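Macromomycin (Streptomyces macromomyceticus, PDB 2MCM) binds non-covalently the cytotoxic, DNA-breaking chromophore of the antibiotic auromomycin, for which it is the apoprotein. Local coordinates at residues A1-T5 with E103-Q107; T19-L25 with G60-A64; H69-A74 with G84-K89; K89-A95 with A106-A112. All coordinates share one frame; numbering follows the deposited sequence.

Interaction 1. Residues A1-T5 with E103-Q107; sequences APGVT and EGAAQ
Gln107 OE1 lies against the backbone of Thr5, 3.5 Å from its CA, and also accepts a hydrogen bond from Val6 N. The amide oxygen is thus held to the strand opposite and steadied beside it, although no hydrogen bond joins 1-5 directly to 103-107. It reaches across because the glutamine is drawn out straight: CG sits opposite the main-chain nitrogen (chi1 175°) and the chain stays extended beyond it. The rest of the contact is packing. In the conformer described, one of two modelled, Val4 turns CG1 onto the other strand, 3.9 Å from Ala105 CB and 3.8 Å from Ala106 C, so that a single methyl covers the Ala105 methyl and the main chain of Ala106. CG2 is the branch that meets Val20 of the neighbouring strand. At the other end the Pro2 ring leans over the start of the second strand, with CB 3.7 Å from Gly104 O. The Glu103 side chain crosses that ring at about a right angle, OE2 coming 3.5 Å from Pro2 CG, while its OE1 is hydrogen-bonded to Tyr31 OH. The strand axes run 5.9 Å apart at 30°, roughly in the same direction. Each strand finds its hydrogen-bonded partners in its own sheet, 3-7 with 16-23 and 104-109 with 93-98. First and last strands lying side by side across the edge of two sheets, nearly parallel and joined by side chains, are consistent with the immunoglobulin-like sandwich of the neocarzinostatin family.

Interaction 2. Residues T19-L25 with G60-A64; sequences TVSATGL and GKITA
Val20 and Ala64 exchange two backbone hydrogen bonds, Val20 N to Ala64 O at 2.7 Å and Ala64 N to Val20 O at 2.9 Å. Ala22 and Ile62 form the next hydrogen-bonded pair, less evenly: Ala22 N to Ile62 O is 2.8 Å, but Ile62 N reaches Ala22 O at 3.2 Å and from 36° above the carbonyl plane. Beyond the regular strand, Leu25 N meets a lone pair of Gly60 O, in the carbonyl plane, so the pairing is carried past Thr23 into the connecting segments. CA-H...O contacts fill the intervals, for example Lys61 CA with Ala22 O. The strands run almost exactly antiparallel (177°): these are the middle strand 16-23 and the outer strand 62-68 of the antiparallel three-stranded sheet of the barrel-like domain, strand 3-7 lying on the far side of 16-23. Apolar contacts gather on the face of Val20, Ala22, Ile62 and Ala64. Here Leu25 CD1 comes across Ile62 at about a right angle, 3.8 Å from its CD1, and both residues pack on Leu97 and Tyr31 of the other sheet. On the opposite face, among Ser21 and Thr63, the methyls of Thr19 and Thr63 touch, CG2 to CG2, at 3.6 Å. Both threonines keep OG1 beside the backbone N, which leaves CG2 anti to it. Water completes the polar side: one molecule donates to Ala22 O at 3.1 Å and hydrogen-bonds Thr63 OG1, bridging the two strands.

Interaction 3. Residues H69-A74 with G84-K89; sequences HSSFQA and GTVNCK
The Phe72 ring has Val86 over one face and Cys88 at its edge. Val86 CB stands 4.0 Å from the ring centroid, 15° off the normal, a CH-pi contact displaced toward the rim, and its CG1 continues along CE2. Cys88 SG lies near the ring plane, 3.6 Å from Phe72 CE2, an edge-on sulfur-aromatic contact. Phe72 swings CG between its main-chain nitrogen and carbonyl carbon (chi1 66°), which brings the ring beside Val86, the two pointing the same way. On the sheet face of Phe72, Ala74 and Val86, Val86 CG2 meets Ala74 CB, 3.7 Å away. On the sheet face of Ser71, Gln73 and Thr85, the Gln73 chain bends at chi2, and NE2 gives an almost straight hydrogen bond to Thr85 OG1 at 2.8 Å, close to the amide plane of Gln73. Asn87 OD1 accepts from Lys89 N at 2.8 Å, making an Asx turn where the second strand ends, and also from a water that hydrogen-bonds Ser71 OG. The backbone is paired from Ala74 N to Gly84 O up to Cys88 N, which donates to Ser70 O at 2.7 Å. This is the antiparallel hairpin of strands 71-76 and 81-87, its end linked to strand 93-98 by the Cys88-Cys93 disulfide; as in neocarzinostatin, it probably belongs to the ribbons flanking the chromophore cleft.

Interaction 4. Residues K89-A95 with A106-A112; sequences KVVSCSA and AQAITFA
The CA atoms of Ser94 and Ala108 are the nearest pair, 4.1 Å apart, and mark the tight part of the contact. Beside them Ala95 and Gln107 exchange two hydrogen bonds, Gln107 N to Ala95 O at 2.9 Å and Ala95 N to Gln107 O at 3.1 Å, and Ile109 N donates to Cys93 O at 3.0 Å. Ile109 lays its branches on this buried side: CG1, flanked by its own N and C (chi1 59°), lies 3.6 Å from Cys93 O, while CG2 faces Ala95 CB. The segments belong to the antiparallel hairpin of strands 93-98 and 104-109; the short strand axes are well off antiparallel, at 133°, and past Ile109 the chains separate. There a water takes over, accepting from Cys93 N and donating to Ile109 O at 2.7 Å. Farther out, toward solvent, Lys89 folds back over the C-terminus. Its CG touches Phe111 CB at 4.0 Å, and bends at chi3 and chi4 bring NZ to Ala112 OXT, a salt bridge of 2.9 Å with weak hydrogen-bond geometry, and weakly to Phe111 O. At the other end Ser94 OG meets Ala106 CB loosely and hydrogen-bonds a methylpentanediol, probably from the crystallisation liquor.

Interaction 1 reaches the three-stranded sheet of interaction 2 through segment 1-5: Thr5 N meets Ser21 O at 2.8 Å and Gly3 O meets Thr23 N at 3.0 Å, both probable hydrogen bonds. Interaction 4 continues interaction 1 along strand 104-109, sharing Ala106 and Gln107, with centres about 15 Å apart. Interaction 3 lies across the chain's centre from interaction 1, their centres about 22 Å apart, but joins interaction 4 through Lys89 and the 2.0 Å SG-SG disulfide of Cys88 and Cys93. Bound pentanediols lie, nearest atoms, about 3 Å from the Ser94 side chain and about 4 Å from that of Ala106; they may mark the family's chromophore cleft, between barrel and ribbons.

Interaction 1. Residues A1-T5 with E103-Q107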
loop_
_atom_site.group_PDB
_atom_site.type_symbol
_atom_site.label_atom_id
_atom_site.label_comp_id
_atom_site.label_asym_id
_atom_site.label_seq_id
_atom_site.Cartn_x
_atom_site.Cartn_y
_atom_site.Cartn_z
ATOM N N ALA A 1 15.142 -7.296 -7.096
ATOM C CA ALA A 1 13.860 -8.040 -7.359
ATOM C C ALA A 1 12.858 -7.810 -6.233
ATOM O O ALA A 1 12.957 -8.576 -5.236
ATOM C CB ALA A 1 14.275 -9.553 -7.333
ATOM N N PRO A 2 11.909 -6.905 -6.380
ATOM C CA PRO A 2 10.997 -6.608 -5.271
ATOM C C PRO A 2 10.144 -7.724 -4.763
ATOM O O PRO A 2 9.485 -8.459 -5.512
ATOM C CB PRO A 2 10.156 -5.397 -5.685
ATOM C CG PRO A 2 10.822 -4.865 -6.907
ATOM C CD PRO A 2 11.718 -5.954 -7.468
ATOM N N GLY A 3 10.085 -7.799 -3.419
ATOM C CA GLY A 3 9.214 -8.797 -2.771
ATOM C C GLY A 3 8.684 -8.044 -1.485
ATOM O O GLY A 3 9.458 -7.231 -0.974
ATOM N N VAL A 4 7.482 -8.402 -1.138
ATOM C CA VAL A 4 6.942 -7.703 0.078
ATOM C C VAL A 4 6.189 -8.757 0.909
ATOM O O VAL A 4 5.601 -9.710 0.358
ATOM C CB VAL A 4 5.960 -6.593 -0.359
ATOM C CG1 VAL A 4 4.620 -7.179 -0.777
ATOM C CG2 VAL A 4 5.774 -5.571 0.771
ATOM N N THR A 5 6.175 -8.537 2.187
ATOM C CA THR A 5 5.413 -9.349 3.131
ATOM C C THR A 5 4.666 -8.316 4.025
ATOM O O THR A 5 5.282 -7.295 4.334
ATOM C CB THR A 5 6.438 -10.182 4.001
ATOM O OG1 THR A 5 5.500 -11.175 4.610
ATOM C CG2 THR A 5 7.198 -9.429 5.033
ATOM N N GLU A 103 7.972 0.268 -10.055
ATOM C CA GLU A 103 8.728 -0.850 -9.493
ATOM C C GLU A 103 8.237 -1.083 -8.044
ATOM O O GLU A 103 8.215 -0.115 -7.219
ATOM C CB GLU A 103 10.206 -0.447 -9.401
ATOM C CG GLU A 103 11.065 -1.593 -8.955
ATOM C CD GLU A 103 12.375 -1.470 -8.316
ATOM O OE1 GLU A 103 12.862 -0.510 -7.797
ATOM O OE2 GLU A 103 12.996 -2.574 -8.468
ATOM N N GLY A 104 7.886 -2.272 -7.627
ATOM C CA GLY A 104 7.413 -2.506 -6.236
ATOM C C GLY A 104 6.655 -3.810 -6.162
ATOM O O GLY A 104 6.805 -4.704 -7.016
ATOM N N ALA A 105 5.849 -3.933 -5.102
ATOM C CA ALA A 105 5.077 -5.183 -4.935
ATOM C C ALA A 105 3.933 -4.900 -3.964
ATOM O O ALA A 105 4.004 -3.848 -3.242
ATOM C CB ALA A 105 6.033 -6.190 -4.296
ATOM N N ALA A 106 2.960 -5.741 -3.888
ATOM C CA ALA A 106 1.821 -5.558 -3.008
ATOM C C ALA A 106 1.310 -6.924 -2.578
ATOM O O ALA A 106 1.549 -7.979 -3.200
ATOM C CB ALA A 106 0.693 -4.732 -3.639
ATOM N N GLN A 107 0.616 -6.955 -1.435
ATOM C CA GLN A 107 0.017 -8.175 -0.914
ATOM C C GLN A 107 -1.446 -7.978 -0.617
ATOM O O GLN A 107 -1.779 -6.933 0.097
ATOM C CB GLN A 107 0.763 -8.680 0.305
ATOM C CG GLN A 107 0.098 -9.896 0.955
ATOM C CD GLN A 107 0.957 -10.470 2.043
ATOM O OE1 GLN A 107 2.121 -10.213 2.300
ATOM N NE2 GLN A 107 0.395 -11.448 2.756
#

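Interaction 2. Residues T19-L25 with G60-A64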
loop_
_atom_site.group_PDB
_atom_site.type_symbol
_atom_site.label_atom_id
_atom_site.label_comp_id
_atom_site.label_asym_id
_atom_site.label_seq_id
_atom_site.Cartn_x
_atom_site.Cartn_y
_atom_site.Cartn_z
ATOM N N THR A 19 2.849 -4.305 9.477
ATOM C CA THR A 19 4.229 -3.991 9.134
ATOM C C THR A 19 4.446 -4.432 7.645
ATOM O O THR A 19 4.078 -5.598 7.404
ATOM C CB THR A 19 5.223 -4.779 10.052
ATOM O OG1 THR A 19 4.948 -4.306 11.428
ATOM C CG2 THR A 19 6.697 -4.609 9.634
ATOM N N VAL A 20 4.939 -3.540 6.884
ATOM C CA VAL A 20 5.237 -3.885 5.440
ATOM C C VAL A 20 6.729 -4.103 5.365
ATOM O O VAL A 20 7.488 -3.154 5.659
ATOM C CB VAL A 20 4.792 -2.747 4.540
ATOM C CG1 VAL A 20 5.130 -3.066 3.048
ATOM C CG2 VAL A 20 3.327 -2.417 4.664
ATOM N N SER A 21 7.222 -5.256 5.006
ATOM C CA SER A 21 8.646 -5.579 4.883
ATOM C C SER A 21 8.932 -5.917 3.394
ATOM O O SER A 21 8.270 -6.829 2.874
ATOM C CB SER A 21 9.138 -6.796 5.642
ATOM O OG SER A 21 8.757 -6.630 6.999
ATOM N N ALA A 22 9.860 -5.132 2.893
ATOM C CA ALA A 22 10.184 -5.381 1.441
ATOM C C ALA A 22 11.653 -5.588 1.307
ATOM O O ALA A 22 12.503 -5.100 2.064
ATOM C CB ALA A 22 9.682 -4.178 0.660
ATOM N N THR A 23 12.002 -6.388 0.276
ATOM C CA THR A 23 13.396 -6.683 -0.020
ATOM C C THR A 23 13.601 -6.650 -1.563
ATOM O O THR A 23 12.617 -6.592 -2.268
ATOM C CB THR A 23 13.812 -8.145 0.473
ATOM O OG1 THR A 23 12.869 -9.018 -0.175
ATOM C CG2 THR A 23 13.774 -8.202 2.017
ATOM N N GLY A 24 14.880 -6.582 -1.906
ATOM C CA GLY A 24 15.190 -6.615 -3.384
ATOM C C GLY A 24 14.919 -5.283 -4.010
ATOM O O GLY A 24 14.704 -5.240 -5.259
ATOM N N LEU A 25 14.870 -4.165 -3.264
ATOM C CA LEU A 25 14.613 -2.868 -3.869
ATOM C C LEU A 25 15.927 -2.192 -4.258
ATOM O O LEU A 25 17.049 -2.703 -3.991
ATOM C CB LEU A 25 13.929 -1.967 -2.735
ATOM C CG LEU A 25 12.687 -2.604 -2.128
ATOM C CD1 LEU A 25 12.128 -1.650 -1.022
ATOM C CD2 LEU A 25 11.634 -2.893 -3.158
ATOM N N GLY A 60 18.779 -2.711 0.166
ATOM C CA GLY A 60 17.593 -2.841 -0.684
ATOM C C GLY A 60 16.349 -3.223 0.108
ATOM O O GLY A 60 15.414 -3.804 -0.448
ATOM N N LYS A 61 16.284 -2.838 1.359
ATOM C CA LYS A 61 15.126 -3.130 2.182
ATOM C C LYS A 61 14.423 -1.860 2.693
ATOM O O LYS A 61 14.953 -0.763 2.814
ATOM C CB LYS A 61 15.650 -3.808 3.503
ATOM C CG LYS A 61 16.203 -5.170 3.204
ATOM C CD LYS A 61 16.496 -6.001 4.463
ATOM C CE LYS A 61 17.917 -5.664 4.900
ATOM N NZ LYS A 61 17.871 -4.676 6.054
ATOM N N ILE A 62 13.175 -2.117 3.014
ATOM C CA ILE A 62 12.316 -1.152 3.677
ATOM C C ILE A 62 11.476 -1.960 4.685
ATOM O O ILE A 62 10.948 -3.045 4.359
ATOM C CB ILE A 62 11.326 -0.399 2.736
ATOM C CG1 ILE A 62 12.115 0.703 1.988
ATOM C CG2 ILE A 62 10.120 0.141 3.580
ATOM C CD1 ILE A 62 11.218 1.436 0.962
ATOM N N THR A 63 11.356 -1.383 5.901
ATOM C CA THR A 63 10.437 -2.027 6.890
ATOM C C THR A 63 9.606 -0.814 7.378
ATOM O O THR A 63 10.297 0.104 7.900
ATOM C CB THR A 63 11.091 -2.734 8.100
ATOM O OG1 THR A 63 11.881 -3.812 7.570
ATOM C CG2 THR A 63 9.973 -3.351 9.009
ATOM N N ALA A 64 8.323 -0.834 7.165
ATOM C CA ALA A 64 7.492 0.292 7.566
ATOM C C ALA A 64 6.178 -0.132 8.182
ATOM O O ALA A 64 5.580 -1.147 7.841
ATOM C CB ALA A 64 7.145 1.118 6.293
HETATM O O HOH W 1 12.556 -5.707 5.150
#

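Interaction 3. Residues H69-A74 with G84-K89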
loop_
_atom_site.group_PDB
_atom_site.type_symbol
_atom_site.label_atom_id
_atom_site.label_comp_id
_atom_site.label_asym_id
_atom_site.label_seq_id
_atom_site.Cartn_x
_atom_site.Cartn_y
_atom_site.Cartn_z
ATOM N N HIS A 69 -7.354 0.606 7.090
ATOM C CA HIS A 69 -8.766 0.836 7.423
ATOM C C HIS A 69 -9.665 0.012 6.503
ATOM O O HIS A 69 -9.347 -0.271 5.352
ATOM C CB HIS A 69 -9.123 2.339 7.283
ATOM C CG HIS A 69 -8.299 3.221 8.213
ATOM N ND1 HIS A 69 -7.130 3.799 7.961
ATOM C CD2 HIS A 69 -8.604 3.520 9.516
ATOM C CE1 HIS A 69 -6.699 4.467 9.046
ATOM N NE2 HIS A 69 -7.606 4.303 10.002
ATOM N N SER A 70 -10.767 -0.434 7.112
ATOM C CA SER A 70 -11.653 -1.337 6.312
ATOM C C SER A 70 -12.375 -0.614 5.225
ATOM O O SER A 70 -12.833 -1.302 4.281
ATOM C CB SER A 70 -12.587 -2.175 7.201
ATOM O OG SER A 70 -13.340 -1.259 7.980
ATOM N N SER A 71 -12.525 0.687 5.326
ATOM C CA SER A 71 -13.118 1.517 4.256
ATOM C C SER A 71 -12.222 2.753 4.210
ATOM O O SER A 71 -11.740 3.207 5.307
ATOM C CB SER A 71 -14.558 1.917 4.453
ATOM O OG SER A 71 -15.422 0.782 4.404
ATOM N N PHE A 72 -12.008 3.320 3.059
ATOM C CA PHE A 72 -11.164 4.552 2.979
ATOM C C PHE A 72 -11.617 5.357 1.786
ATOM O O PHE A 72 -12.336 4.854 0.921
ATOM C CB PHE A 72 -9.723 4.115 2.862
ATOM C CG PHE A 72 -9.265 3.378 1.644
ATOM C CD1 PHE A 72 -8.862 4.110 0.506
ATOM C CD2 PHE A 72 -9.215 1.980 1.592
ATOM C CE1 PHE A 72 -8.368 3.459 -0.627
ATOM C CE2 PHE A 72 -8.749 1.325 0.440
ATOM C CZ PHE A 72 -8.384 2.063 -0.657
ATOM N N GLN A 73 -11.226 6.632 1.742
ATOM C CA GLN A 73 -11.499 7.518 0.617
ATOM C C GLN A 73 -10.256 7.369 -0.284
ATOM O O GLN A 73 -9.115 7.606 0.125
ATOM C CB GLN A 73 -11.588 9.006 1.018
ATOM C CG GLN A 73 -12.818 9.305 1.874
ATOM C CD GLN A 73 -14.054 8.725 1.237
ATOM O OE1 GLN A 73 -14.293 9.051 0.014
ATOM N NE2 GLN A 73 -14.827 7.858 1.896
ATOM N N ALA A 74 -10.543 6.898 -1.492
ATOM C CA ALA A 74 -9.414 6.669 -2.419
ATOM C C ALA A 74 -9.131 7.920 -3.255
ATOM O O ALA A 74 -10.102 8.631 -3.576
ATOM C CB ALA A 74 -9.801 5.511 -3.336
ATOM N N GLY A 84 -13.609 8.527 -4.245
ATOM C CA GLY A 84 -14.840 8.078 -3.519
ATOM C C GLY A 84 -14.447 6.978 -2.554
ATOM O O GLY A 84 -13.253 6.691 -2.295
ATOM N N THR A 85 -15.466 6.396 -1.917
ATOM C CA THR A 85 -15.232 5.425 -0.890
ATOM C C THR A 85 -14.936 4.045 -1.425
ATOM O O THR A 85 -15.650 3.637 -2.378
ATOM C CB THR A 85 -16.558 5.291 0.009
ATOM O OG1 THR A 85 -16.830 6.654 0.429
ATOM C CG2 THR A 85 -16.351 4.323 1.172
ATOM N N VAL A 86 -14.026 3.359 -0.817
ATOM C CA VAL A 86 -13.665 1.983 -1.112
ATOM C C VAL A 86 -13.940 1.171 0.176
ATOM O O VAL A 86 -13.415 1.509 1.232
ATOM C CB VAL A 86 -12.175 1.848 -1.498
ATOM C CG1 VAL A 86 -11.824 0.372 -1.677
ATOM C CG2 VAL A 86 -11.853 2.534 -2.830
ATOM N N ASN A 87 -14.691 0.084 0.076
ATOM C CA ASN A 87 -14.981 -0.763 1.249
ATOM C C ASN A 87 -14.214 -2.060 1.029
ATOM O O ASN A 87 -14.573 -2.789 0.039
ATOM C CB ASN A 87 -16.482 -0.959 1.328
ATOM C CG ASN A 87 -16.848 -1.878 2.473
ATOM O OD1 ASN A 87 -16.102 -2.682 3.032
ATOM N ND2 ASN A 87 -18.170 -1.708 2.715
ATOM N N CYS A 88 -13.224 -2.350 1.802
ATOM C CA CYS A 88 -12.356 -3.514 1.661
ATOM C C CYS A 88 -13.004 -4.807 2.138
ATOM O O CYS A 88 -12.278 -5.821 2.033
ATOM C CB CYS A 88 -10.984 -3.289 2.287
ATOM S SG CYS A 88 -10.087 -1.823 1.606
ATOM N N LYS A 89 -14.226 -4.770 2.572
ATOM C CA LYS A 89 -14.907 -5.997 2.961
ATOM C C LYS A 89 -15.725 -6.386 1.736
ATOM O O LYS A 89 -16.291 -7.504 1.770
ATOM C CB LYS A 89 -15.781 -5.809 4.212
ATOM C CG LYS A 89 -14.879 -5.798 5.460
ATOM C CD LYS A 89 -15.578 -5.592 6.772
ATOM C CE LYS A 89 -16.214 -6.805 7.397
ATOM N NZ LYS A 89 -15.501 -8.076 7.089
HETATM O O HOH W 2 -15.859 -1.731 5.977
#

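Interaction 4. Residues K89-A95 with A106-A112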
loop_
_atom_site.group_PDB
_atom_site.type_symbol
_atom_site.label_atom_id
_atom_site.label_comp_id
_atom_site.label_asym_id
_atom_site.label_seq_id
_atom_site.Cartn_x
_atom_site.Cartn_y
_atom_site.Cartn_z
ATOM N N LYS A 89 -14.226 -4.770 2.572
ATOM C CA LYS A 89 -14.907 -5.997 2.961
ATOM C C LYS A 89 -15.725 -6.386 1.736
ATOM O O LYS A 89 -16.291 -7.504 1.770
ATOM C CB LYS A 89 -15.781 -5.809 4.212
ATOM C CG LYS A 89 -14.879 -5.798 5.460
ATOM C CD LYS A 89 -15.578 -5.592 6.772
ATOM C CE LYS A 89 -16.214 -6.805 7.397
ATOM N NZ LYS A 89 -15.501 -8.076 7.089
ATOM N N VAL A 90 -15.814 -5.569 0.717
ATOM C CA VAL A 90 -16.587 -5.846 -0.516
ATOM C C VAL A 90 -15.651 -6.055 -1.698
ATOM O O VAL A 90 -15.967 -6.914 -2.571
ATOM C CB VAL A 90 -17.597 -4.684 -0.771
ATOM C CG1 VAL A 90 -18.292 -4.749 -2.119
ATOM C CG2 VAL A 90 -18.563 -4.579 0.384
ATOM N N VAL A 91 -14.626 -5.245 -1.832
ATOM C CA VAL A 91 -13.648 -5.351 -2.924
ATOM C C VAL A 91 -12.323 -5.744 -2.278
ATOM O O VAL A 91 -12.064 -5.611 -1.084
ATOM C CB VAL A 91 -13.476 -4.109 -3.773
ATOM C CG1 VAL A 91 -14.803 -3.780 -4.465
ATOM C CG2 VAL A 91 -12.742 -2.956 -3.160
ATOM N N SER A 92 -11.425 -6.257 -3.112
ATOM C CA SER A 92 -10.099 -6.661 -2.639
ATOM C C SER A 92 -9.158 -5.446 -2.503
ATOM O O SER A 92 -8.994 -4.691 -3.464
ATOM C CB SER A 92 -9.356 -7.660 -3.594
ATOM O OG SER A 92 -10.144 -8.855 -3.627
ATOM N N CYS A 93 -8.541 -5.298 -1.337
ATOM C CA CYS A 93 -7.573 -4.198 -1.150
ATOM C C CYS A 93 -6.200 -4.765 -0.886
ATOM O O CYS A 93 -6.119 -6.021 -0.571
ATOM C CB CYS A 93 -7.985 -3.394 0.131
ATOM S SG CYS A 93 -9.535 -2.528 -0.231
ATOM N N SER A 94 -5.153 -4.013 -1.012
ATOM C CA SER A 94 -3.821 -4.486 -0.734
ATOM C C SER A 94 -3.026 -3.450 0.064
ATOM O O SER A 94 -3.464 -2.287 0.208
ATOM C CB SER A 94 -3.026 -4.678 -2.082
ATOM O OG SER A 94 -2.932 -3.447 -2.748
ATOM N N ALA A 95 -1.920 -3.848 0.587
ATOM C CA ALA A 95 -0.903 -2.988 1.207
ATOM C C ALA A 95 0.383 -3.308 0.400
ATOM O O ALA A 95 0.648 -4.472 0.070
ATOM C CB ALA A 95 -0.701 -3.271 2.690
ATOM N N ALA A 106 2.960 -5.741 -3.888
ATOM C CA ALA A 106 1.821 -5.558 -3.008
ATOM C C ALA A 106 1.310 -6.924 -2.578
ATOM O O ALA A 106 1.549 -7.979 -3.200
ATOM C CB ALA A 106 0.693 -4.732 -3.639
ATOM N N GLN A 107 0.616 -6.955 -1.435
ATOM C CA GLN A 107 0.017 -8.175 -0.914
ATOM C C GLN A 107 -1.446 -7.978 -0.617
ATOM O O GLN A 107 -1.779 -6.933 0.097
ATOM C CB GLN A 107 0.763 -8.680 0.305
ATOM C CG GLN A 107 0.098 -9.896 0.955
ATOM C CD GLN A 107 0.957 -10.470 2.043
ATOM O OE1 GLN A 107 2.121 -10.213 2.300
ATOM N NE2 GLN A 107 0.395 -11.448 2.756
ATOM N N ALA A 108 -2.400 -8.730 -1.055
ATOM C CA ALA A 108 -3.841 -8.585 -0.782
ATOM C C ALA A 108 -4.028 -8.835 0.764
ATOM O O ALA A 108 -3.322 -9.642 1.350
ATOM C CB ALA A 108 -4.519 -9.713 -1.596
ATOM N N ILE A 109 -4.942 -7.986 1.290
ATOM C CA ILE A 109 -5.170 -8.154 2.775
ATOM C C ILE A 109 -6.672 -8.344 2.915
ATOM O O ILE A 109 -7.491 -7.998 2.050
ATOM C CB ILE A 109 -4.651 -6.870 3.511
ATOM C CG1 ILE A 109 -5.431 -5.678 2.932
ATOM C CG2 ILE A 109 -3.128 -6.775 3.476
ATOM C CD1 ILE A 109 -5.088 -4.343 3.754
ATOM N N THR A 110 -7.068 -8.884 4.098
ATOM C CA THR A 110 -8.486 -9.067 4.340
ATOM C C THR A 110 -8.806 -8.596 5.788
ATOM O O THR A 110 -7.950 -8.708 6.641
ATOM C CB THR A 110 -8.957 -10.550 4.218
ATOM O OG1 THR A 110 -8.375 -11.302 5.291
ATOM C CG2 THR A 110 -8.525 -11.204 2.864
ATOM N N PHE A 111 -10.025 -8.160 5.917
ATOM C CA PHE A 111 -10.509 -7.660 7.234
ATOM C C PHE A 111 -11.548 -8.625 7.791
ATOM O O PHE A 111 -12.383 -9.188 7.076
ATOM C CB PHE A 111 -11.200 -6.302 6.998
ATOM C CG PHE A 111 -10.176 -5.241 6.633
ATOM C CD1 PHE A 111 -9.803 -5.061 5.317
ATOM C CD2 PHE A 111 -9.560 -4.491 7.604
ATOM C CE1 PHE A 111 -8.817 -4.104 4.996
ATOM C CE2 PHE A 111 -8.593 -3.506 7.321
ATOM C CZ PHE A 111 -8.245 -3.302 5.994
ATOM N N ALA A 112 -11.480 -8.650 9.106
ATOM C CA ALA A 112 -12.449 -9.502 9.876
ATOM C C ALA A 112 -13.849 -8.961 9.759
ATOM O O ALA A 112 -14.718 -9.906 9.763
ATOM C CB ALA A 112 -11.919 -9.534 11.305
ATOM O OXT ALA A 112 -14.107 -7.751 9.664
HETATM O O HOH W 3 -9.534 -6.356 1.225
#